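Local coordinates for protein xylulokinase (Brucella ovis, PDB 5VM1) that probably phosphorylates D-xylulose to D-xylulose 5-phosphate at the expense of ATP, as a member of the FGGY family of carbohydrate kinases, at residues 307-312 and 317-322; 335-340 and 481-486; 377-382 and 412-417. All blocks are in the same frame, centred on the assembly; numbering follows the deposited sequence.

Three contacts in the C-terminal half of an FGGY kinase illustrate how one long helix can collect elements from distant points in the sequence. From the N terminus, contact 1 comes first and closes the short connection, residues 316-318, between helices 305-315 and 319-326. The chain then enters strand 337-339, where contact 2 opens; that contact shuts only at the C-terminal helix 470-488, 140 residues later. Within this span contact 3 opens and closes, pairing helices 367-390 and 409-419. No two loops cross. Helix 367-390 joins the set: contact 1 rests on it through Tyr-311 and Leu-322, while Pro-340 of contact 2 packs against Val-378 and Ala-381 of contact 3.

Contact 1 of 3, residues 307-312 and 317-322; sequences ALEWYS and ATPQSL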
loop_
_atom_site.group_PDB
_atom_site.type_symbol
_atom_site.label_atom_id
_atom_site.label_comp_id
_atom_site.label_asym_id
_atom_site.label_seq_id
_atom_site.Cartn_x
_atom_site.Cartn_y
_atom_site.Cartn_z
ATOM N N ALA A 307 -9.303 13.039 -6.629
ATOM C CA ALA A 307 -10.374 14.015 -6.484
ATOM C C ALA A 307 -9.936 15.379 -6.994
ATOM O O ALA A 307 -10.709 16.052 -7.679
ATOM C CB ALA A 307 -10.823 14.108 -5.030
ATOM N N LEU A 308 -8.687 15.786 -6.720
ATOM C CA LEU A 308 -8.199 17.052 -7.270
ATOM C C LEU A 308 -7.947 16.955 -8.769
ATOM O O LEU A 308 -8.271 17.880 -9.507
ATOM C CB LEU A 308 -6.934 17.503 -6.554
ATOM C CG LEU A 308 -6.397 18.851 -7.044
ATOM C CD1 LEU A 308 -7.386 20.000 -6.811
ATOM C CD2 LEU A 308 -5.040 19.117 -6.394
ATOM N N GLU A 309 -7.390 15.838 -9.243
ATOM C CA GLU A 309 -7.284 15.622 -10.684
ATOM C C GLU A 309 -8.652 15.733 -11.340
ATOM O O GLU A 309 -8.802 16.388 -12.376
ATOM C CB GLU A 309 -6.654 14.253 -10.982
ATOM C CG GLU A 309 -5.174 14.269 -11.301
ATOM C CD GLU A 309 -4.430 13.061 -10.701
ATOM O OE1 GLU A 309 -4.945 11.918 -10.823
ATOM O OE2 GLU A 309 -3.341 13.263 -10.100
ATOM N N TRP A 310 -9.670 15.100 -10.747
ATOM C CA TRP A 310 -10.999 15.177 -11.338
ATOM C C TRP A 310 -11.446 16.629 -11.494
ATOM O O TRP A 310 -11.847 17.049 -12.588
ATOM C CB TRP A 310 -12.024 14.405 -10.506
ATOM C CG TRP A 310 -13.426 14.690 -11.035
ATOM C CD1 TRP A 310 -14.012 14.133 -12.135
ATOM C CD2 TRP A 310 -14.383 15.618 -10.498
ATOM N NE1 TRP A 310 -15.269 14.662 -12.324
ATOM C CE2 TRP A 310 -15.525 15.572 -11.339
ATOM C CE3 TRP A 310 -14.389 16.480 -9.390
ATOM C CZ2 TRP A 310 -16.673 16.356 -11.107
ATOM C CZ3 TRP A 310 -15.530 17.256 -9.154
ATOM C CH2 TRP A 310 -16.660 17.187 -10.015
ATOM N N TYR A 311 -11.330 17.428 -10.420
ATOM C CA TYR A 311 -11.777 18.816 -10.475
ATOM C C TYR A 311 -10.976 19.630 -11.489
ATOM O O TYR A 311 -11.533 20.504 -12.178
ATOM C CB TYR A 311 -11.710 19.438 -9.088
ATOM C CG TYR A 311 -12.069 20.904 -9.052
ATOM C CD1 TYR A 311 -13.353 21.344 -9.368
ATOM C CD2 TYR A 311 -11.133 21.849 -8.663
ATOM C CE1 TYR A 311 -13.668 22.702 -9.325
ATOM C CE2 TYR A 311 -11.431 23.183 -8.627
ATOM C CZ TYR A 311 -12.687 23.614 -8.954
ATOM O OH TYR A 311 -12.941 24.967 -8.901
ATOM N N SER A 312 -9.671 19.358 -11.603
ATOM C CA SER A 312 -8.850 20.105 -12.551
ATOM C C SER A 312 -9.268 19.822 -13.988
ATOM O O SER A 312 -9.348 20.752 -14.805
ATOM C CB SER A 312 -7.369 19.801 -12.346
ATOM O OG SER A 312 -7.107 18.449 -12.582
ATOM N N ALA A 317 -7.597 23.288 -15.627
ATOM C CA ALA A 317 -6.274 23.630 -15.142
ATOM C C ALA A 317 -5.541 22.353 -14.730
ATOM O O ALA A 317 -6.042 21.232 -14.883
ATOM C CB ALA A 317 -6.375 24.626 -13.987
ATOM N N THR A 318 -4.375 22.529 -14.142
ATOM C CA THR A 318 -3.664 21.395 -13.580
ATOM C C THR A 318 -3.650 21.526 -12.074
ATOM O O THR A 318 -3.796 22.627 -11.534
ATOM C CB THR A 318 -2.208 21.296 -14.082
ATOM O OG1 THR A 318 -1.476 22.475 -13.714
ATOM C CG2 THR A 318 -2.135 21.078 -15.592
ATOM N N PRO A 319 -3.518 20.416 -11.359
ATOM C CA PRO A 319 -3.432 20.512 -9.897
ATOM C C PRO A 319 -2.429 21.551 -9.434
ATOM O O PRO A 319 -2.732 22.348 -8.537
ATOM C CB PRO A 319 -3.011 19.095 -9.503
ATOM C CG PRO A 319 -3.650 18.250 -10.581
ATOM C CD PRO A 319 -3.552 19.016 -11.828
ATOM N N GLN A 320 -1.261 21.613 -10.081
ATOM C CA GLN A 320 -0.227 22.540 -9.639
ATOM C C GLN A 320 -0.669 23.989 -9.837
ATOM O O GLN A 320 -0.327 24.853 -9.021
ATOM C CB GLN A 320 1.092 22.225 -10.334
ATOM C CG GLN A 320 1.624 20.823 -9.997
ATOM C CD GLN A 320 0.859 19.683 -10.711
ATOM O OE1 GLN A 320 0.403 19.840 -11.842
ATOM N NE2 GLN A 320 0.717 18.543 -10.040
ATOM N N SER A 321 -1.433 24.280 -10.902
ATOM C CA SER A 321 -1.961 25.634 -11.077
ATOM C C SER A 321 -3.064 25.926 -10.071
ATOM O O SER A 321 -3.115 27.022 -9.504
ATOM C CB SER A 321 -2.492 25.854 -12.499
ATOM O OG SER A 321 -1.624 25.321 -13.483
ATOM N N LEU A 322 -3.957 24.965 -9.832
ATOM C CA LEU A 322 -4.981 25.178 -8.817
ATOM C C LEU A 322 -4.339 25.381 -7.444
ATOM O O LEU A 322 -4.675 26.338 -6.737
ATOM C CB LEU A 322 -5.959 23.993 -8.813
ATOM C CG LEU A 322 -6.787 23.870 -10.104
ATOM C CD1 LEU A 322 -7.778 22.711 -10.065
ATOM C CD2 LEU A 322 -7.509 25.181 -10.434
#
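Leu-322 pushes its CD1 methyl into the face of helix 305-315, where Leu-308, Tyr-311 and Ser-312 receive it. This one carbon lies 3.7 Å from Tyr-311 CD2, meeting the ring obliquely, and equally close (3.7 Å) to Ser-312 CB. Leu-308 CD1 is a looser neighbour, 4.3 Å from Leu-322 CD1. The other branch of Leu-308 serves the start of the second helix: with CG anti to the backbone N (chi1 -178°), the side chain carries CD2 to within 3.7 Å of Pro-319 CB. The Pro-319 ring thus fits between Leu-308 and Ser-312, its CD 3.7 Å from Ser-312 OG.

At the polar edge Ser-312 works twice. Its hydroxyl, set between backbone N and carbonyl carbon, turns back into its own helix and donates to Glu-309 O at 2.7 Å. Its carbonyl oxygen accepts a bent bond from Ala-317 N (3.2 Å, 137° at the hydrogen), which joins the two segments. Thr-318 occupies the N-cap position of the second helix.

Helix 367-390 backs the cluster: Tyr-311 and Leu-322 both touch Thr-371, and Tyr-311 OH is hydrogen-bonded to Arg-367 O. Two consecutive helices of the C-terminal FGGY domain are joined by a short turn, and the side chains of Leu-308, Pro-319 and Leu-322 fill the angle between them; one backbone bond ties the turn, while the serine hydroxyl is satisfied within its own helix.

Contact 2 of 3, residues 335-340 and 481-486; sequences SVTFLP and HALYPA
Strand 337-339 passes beside the C-terminal helix 470-488 with Leu-339 and Leu-483 nearest, their CA atoms 8.2 Å apart, a spacing that side chains alone must bridge. The alternation of a beta strand selects which ones do: Thr-337 and Leu-339 direct their CB atoms toward the helix, whereas Phe-338 between them points away.

Within 481-486, Leu-483 is the residue that both strand side chains meet. Its CD1 meets the CG2 methyl of Thr-337 tip to tip at 3.8 Å. The threonine torsion explains this pairing, since OG1 lies beside the backbone N (chi1 -69°) and CG2 is left anti to that nitrogen, extended toward the leucine. Leu-339 takes a different part of the same side chain, bringing CD1 to 4.3 Å from Leu-483 CB, nearer its root. The leucine is therefore touched at its end by one residue and at its base by the other, two positions apart on a single face of the strand. Beyond Leu-483 the helix is kinked at Pro-485, whose nitrogen makes no bond to the preceding turn.

Strand 337-339 is itself one of two antiparallel strands, held to strand 357-359 by backbone bonds of Thr-337 with Cys-359 and of Leu-339 with Ser-357. Leu-339 also packs on Tyr-480 and Leu-487 of the helix, and the opposite strand face sends Phe-338 onto Val-374 of helix 367-390. Strand 337-339 thus lies between two helices. Toward 481-486 the meeting is wholly apolar and small, 153 Å² in all: it relies on methyl and methylene contacts without polar directionality, and directional bonding of the strand is instead seen toward 357-359.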
loop_
_atom_site.group_PDB
_atom_site.type_symbol
_atom_site.label_atom_id
_atom_site.label_comp_id
_atom_site.label_asym_id
_atom_site.label_seq_id
_atom_site.Cartn_x
_atom_site.Cartn_y
_atom_site.Cartn_z
ATOM N N SER A 335 -18.554 28.317 2.740
ATOM C CA SER A 335 -19.816 27.591 2.766
ATOM C C SER A 335 -19.786 26.367 1.873
ATOM O O SER A 335 -20.650 25.498 2.027
ATOM C CB SER A 335 -20.969 28.524 2.368
ATOM O OG SER A 335 -20.834 29.003 1.054
ATOM N N VAL A 336 -18.796 26.269 0.983
ATOM C CA VAL A 336 -18.666 25.128 0.081
ATOM C C VAL A 336 -18.043 23.936 0.806
ATOM O O VAL A 336 -17.027 24.063 1.501
ATOM C CB VAL A 336 -17.838 25.489 -1.155
ATOM C CG1 VAL A 336 -17.757 24.269 -2.019
ATOM C CG2 VAL A 336 -18.457 26.638 -1.919
ATOM N N THR A 337 -18.665 22.776 0.651
ATOM C CA THR A 337 -18.196 21.509 1.188
ATOM C C THR A 337 -18.056 20.518 0.038
ATOM O O THR A 337 -18.907 20.466 -0.855
ATOM C CB THR A 337 -19.179 20.973 2.269
ATOM O OG1 THR A 337 -19.140 21.810 3.448
ATOM C CG2 THR A 337 -18.877 19.524 2.642
ATOM N N PHE A 338 -16.983 19.738 0.040
ATOM C CA PHE A 338 -16.768 18.730 -0.998
ATOM C C PHE A 338 -16.720 17.346 -0.350
ATOM O O PHE A 338 -15.953 17.120 0.594
ATOM C CB PHE A 338 -15.485 19.010 -1.780
ATOM C CG PHE A 338 -15.173 17.998 -2.836
ATOM C CD1 PHE A 338 -15.905 17.935 -4.000
ATOM C CD2 PHE A 338 -14.138 17.115 -2.670
ATOM C CE1 PHE A 338 -15.614 16.999 -4.984
ATOM C CE2 PHE A 338 -13.839 16.182 -3.646
ATOM C CZ PHE A 338 -14.575 16.128 -4.802
ATOM N N LEU A 339 -17.603 16.454 -0.793
ATOM C CA LEU A 339 -17.486 15.044 -0.440
ATOM C C LEU A 339 -16.703 14.312 -1.527
ATOM O O LEU A 339 -17.168 14.264 -2.672
ATOM C CB LEU A 339 -18.854 14.413 -0.277
ATOM C CG LEU A 339 -19.755 14.723 0.901
ATOM C CD1 LEU A 339 -20.768 13.598 0.934
ATOM C CD2 LEU A 339 -19.017 14.801 2.205
ATOM N N PRO A 340 -15.526 13.726 -1.228
ATOM C CA PRO A 340 -14.678 13.174 -2.301
ATOM C C PRO A 340 -15.031 11.756 -2.740
ATOM O O PRO A 340 -14.143 10.989 -3.120
ATOM C CB PRO A 340 -13.275 13.217 -1.685
ATOM C CG PRO A 340 -13.506 13.083 -0.228
ATOM C CD PRO A 340 -14.845 13.708 0.082
ATOM N N HIS A 481 -19.437 15.892 7.884
ATOM C CA HIS A 481 -19.868 14.640 8.490
ATOM C C HIS A 481 -21.385 14.458 8.404
ATOM O O HIS A 481 -21.865 13.338 8.199
ATOM C CB HIS A 481 -19.380 14.589 9.934
ATOM C CG HIS A 481 -19.556 13.253 10.580
ATOM N ND1 HIS A 481 -20.156 13.091 11.808
ATOM C CD2 HIS A 481 -19.187 12.016 10.171
ATOM C CE1 HIS A 481 -20.161 11.809 12.125
ATOM N NE2 HIS A 481 -19.583 11.136 11.145
ATOM N N ALA A 482 -22.159 15.542 8.606
ATOM C CA ALA A 482 -23.624 15.483 8.535
ATOM C C ALA A 482 -24.138 15.260 7.115
ATOM O O ALA A 482 -25.263 14.787 6.944
ATOM C CB ALA A 482 -24.243 16.752 9.110
ATOM N N LEU A 483 -23.355 15.614 6.098
ATOM C CA LEU A 483 -23.790 15.406 4.725
ATOM C C LEU A 483 -23.899 13.929 4.377
ATOM O O LEU A 483 -24.740 13.562 3.544
ATOM C CB LEU A 483 -22.845 16.115 3.763
ATOM C CG LEU A 483 -23.446 17.465 3.373
ATOM C CD1 LEU A 483 -22.456 18.363 2.652
ATOM C CD2 LEU A 483 -24.679 17.235 2.528
ATOM N N TYR A 484 -23.041 13.064 4.950
ATOM C CA TYR A 484 -23.076 11.667 4.511
ATOM C C TYR A 484 -24.382 10.962 4.855
ATOM O O TYR A 484 -24.968 10.343 3.957
ATOM C CB TYR A 484 -21.888 10.874 5.052
ATOM C CG TYR A 484 -22.065 9.391 4.760
ATOM C CD1 TYR A 484 -21.861 8.891 3.484
ATOM C CD2 TYR A 484 -22.467 8.495 5.750
ATOM C CE1 TYR A 484 -22.036 7.540 3.198
ATOM C CE2 TYR A 484 -22.653 7.140 5.469
ATOM C CZ TYR A 484 -22.432 6.670 4.189
ATOM O OH TYR A 484 -22.612 5.339 3.882
ATOM N N PRO A 485 -24.854 10.938 6.107
ATOM C CA PRO A 485 -26.121 10.229 6.375
ATOM C C PRO A 485 -27.316 10.837 5.660
ATOM O O PRO A 485 -28.274 10.121 5.338
ATOM C CB PRO A 485 -26.258 10.303 7.902
ATOM C CG PRO A 485 -25.338 11.376 8.330
ATOM C CD PRO A 485 -24.226 11.420 7.351
ATOM N N ALA A 486 -27.297 12.148 5.414
ATOM C CA ALA A 486 -28.371 12.769 4.648
ATOM C C ALA A 486 -28.385 12.256 3.207
ATOM O O ALA A 486 -29.435 11.863 2.696
ATOM C CB ALA A 486 -28.247 14.296 4.703
#

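Contact 3 of 3, residues 377-382 and 412-417; sequences GVAFAI and LKAIAT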
loop_
_atom_site.group_PDB
_atom_site.type_symbol
_atom_site.label_atom_id
_atom_site.label_comp_id
_atom_site.label_asym_id
_atom_site.label_seq_id
_atom_site.Cartn_x
_atom_site.Cartn_y
_atom_site.Cartn_z
ATOM N N GLY A 377 -12.187 18.873 1.986
ATOM C CA GLY A 377 -12.976 17.654 2.036
ATOM C C GLY A 377 -12.124 16.399 2.121
ATOM O O GLY A 377 -12.456 15.458 2.847
ATOM N N VAL A 378 -11.028 16.346 1.363
ATOM C CA VAL A 378 -10.161 15.186 1.499
ATOM C C VAL A 378 -9.529 15.179 2.875
ATOM O O VAL A 378 -9.467 14.135 3.522
ATOM C CB VAL A 378 -9.097 15.145 0.388
ATOM C CG1 VAL A 378 -7.966 14.196 0.781
ATOM C CG2 VAL A 378 -9.724 14.651 -0.882
ATOM N N ALA A 379 -9.145 16.355 3.386
ATOM C CA ALA A 379 -8.649 16.432 4.760
ATOM C C ALA A 379 -9.670 15.864 5.746
ATOM O O ALA A 379 -9.309 15.087 6.638
ATOM C CB ALA A 379 -8.312 17.875 5.121
ATOM N N PHE A 380 -10.957 16.212 5.572
ATOM C CA PHE A 380 -12.009 15.690 6.443
ATOM C C PHE A 380 -12.174 14.176 6.314
ATOM O O PHE A 380 -12.390 13.483 7.320
ATOM C CB PHE A 380 -13.334 16.395 6.137
ATOM C CG PHE A 380 -13.323 17.837 6.462
ATOM C CD1 PHE A 380 -12.650 18.278 7.575
ATOM C CD2 PHE A 380 -13.956 18.764 5.647
ATOM C CE1 PHE A 380 -12.613 19.620 7.891
ATOM C CE2 PHE A 380 -13.918 20.107 5.948
ATOM C CZ PHE A 380 -13.242 20.539 7.070
ATOM N N ALA A 381 -12.036 13.635 5.105
ATOM C CA ALA A 381 -12.030 12.178 4.959
ATOM C C ALA A 381 -10.874 11.552 5.730
ATOM O O ALA A 381 -11.041 10.513 6.370
ATOM C CB ALA A 381 -11.946 11.785 3.487
ATOM N N ILE A 382 -9.688 12.162 5.675
ATOM C CA ILE A 382 -8.582 11.677 6.500
ATOM C C ILE A 382 -8.955 11.734 7.982
ATOM O O ILE A 382 -8.664 10.812 8.742
ATOM C CB ILE A 382 -7.301 12.486 6.213
ATOM C CG1 ILE A 382 -6.847 12.291 4.768
ATOM C CG2 ILE A 382 -6.177 12.056 7.153
ATOM C CD1 ILE A 382 -5.777 13.222 4.368
ATOM N N LEU A 412 -1.243 20.289 3.259
ATOM C CA LEU A 412 -0.638 19.846 4.515
ATOM C C LEU A 412 -1.138 20.664 5.693
ATOM O O LEU A 412 -1.413 20.106 6.764
ATOM C CB LEU A 412 0.886 19.918 4.430
ATOM C CG LEU A 412 1.506 19.002 3.389
ATOM C CD1 LEU A 412 3.001 19.178 3.401
ATOM C CD2 LEU A 412 1.123 17.562 3.685
ATOM N N LYS A 413 -1.247 21.987 5.520
ATOM C CA LYS A 413 -1.788 22.826 6.587
ATOM C C LYS A 413 -3.253 22.494 6.840
ATOM O O LYS A 413 -3.707 22.485 7.987
ATOM C CB LYS A 413 -1.636 24.302 6.225
ATOM C CG LYS A 413 -0.203 24.755 6.096
ATOM C CD LYS A 413 -0.076 26.250 6.228
ATOM C CE LYS A 413 1.292 26.719 5.806
ATOM N NZ LYS A 413 1.348 28.186 5.712
ATOM N N ALA A 414 -3.997 22.179 5.782
ATOM C CA ALA A 414 -5.388 21.783 5.957
ATOM C C ALA A 414 -5.503 20.471 6.729
ATOM O O ALA A 414 -6.337 20.357 7.635
ATOM C CB ALA A 414 -6.076 21.673 4.599
ATOM N N ILE A 415 -4.678 19.472 6.396
ATOM C CA ILE A 415 -4.761 18.177 7.080
ATOM C C ILE A 415 -4.331 18.301 8.547
ATOM O O ILE A 415 -4.959 17.721 9.442
ATOM C CB ILE A 415 -3.931 17.125 6.316
ATOM C CG1 ILE A 415 -4.482 16.974 4.894
ATOM C CG2 ILE A 415 -3.964 15.795 7.024
ATOM C CD1 ILE A 415 -3.581 16.209 3.926
ATOM N N ALA A 416 -3.277 19.077 8.820
ATOM C CA ALA A 416 -2.844 19.281 10.201
ATOM C C ALA A 416 -3.912 20.002 11.013
ATOM O O ALA A 416 -4.164 19.660 12.175
ATOM C CB ALA A 416 -1.530 20.066 10.246
ATOM N N THR A 417 -4.527 21.026 10.439
ATOM C CA THR A 417 -5.532 21.726 11.213
ATOM C C THR A 417 -6.802 20.893 11.378
ATOM O O THR A 417 -7.477 20.982 12.418
ATOM C CB THR A 417 -5.787 23.089 10.577
ATOM O OG1 THR A 417 -4.544 23.814 10.570
ATOM C CG2 THR A 417 -6.886 23.877 11.330
#
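Next to Ala-414 and Ile-415, the residues that meet Ala-379, the carbonyl oxygen of Lys-413 is gripped twice by one residue: Thr-417 reaches it with its backbone N and with OG1, both at 3.0 Å, from opposite faces of the carbonyl plane. The hydroxyl also bonds to Glu-466 N.

The axes of 377-382 and 412-417 come within 8.8 Å and cross at -39°. The small Ala-379 lies at the closest point, consistent with the close approach, its CA 4.9 Å from that of Ile-415. The side chains that meet across the interface are apolar: Ala-379 CB sits 3.9 Å from Ile-415 CG1, and it also comes 4.0 Å from Ala-414 O. One turn on, Ile-382 and Ile-415 cross at about a right angle, their CD1 methyls 3.7 Å apart. In Ile-415 CG1 lies anti to the carbonyl carbon (chi1 -60°), and chi2 near 167° extends CD1 to the methyl of Ile-382.

Both isoleucines lean on Leu-263 of strand 259-263, and Ile-415 also touches Ile-423 of strand 423-426, placing the helix pair against the seven-stranded sheet of this actin-like half. Helix 470-488 flanks the pair, with Tyr-473 against Ala-414 and Ala-476 against Phe-380.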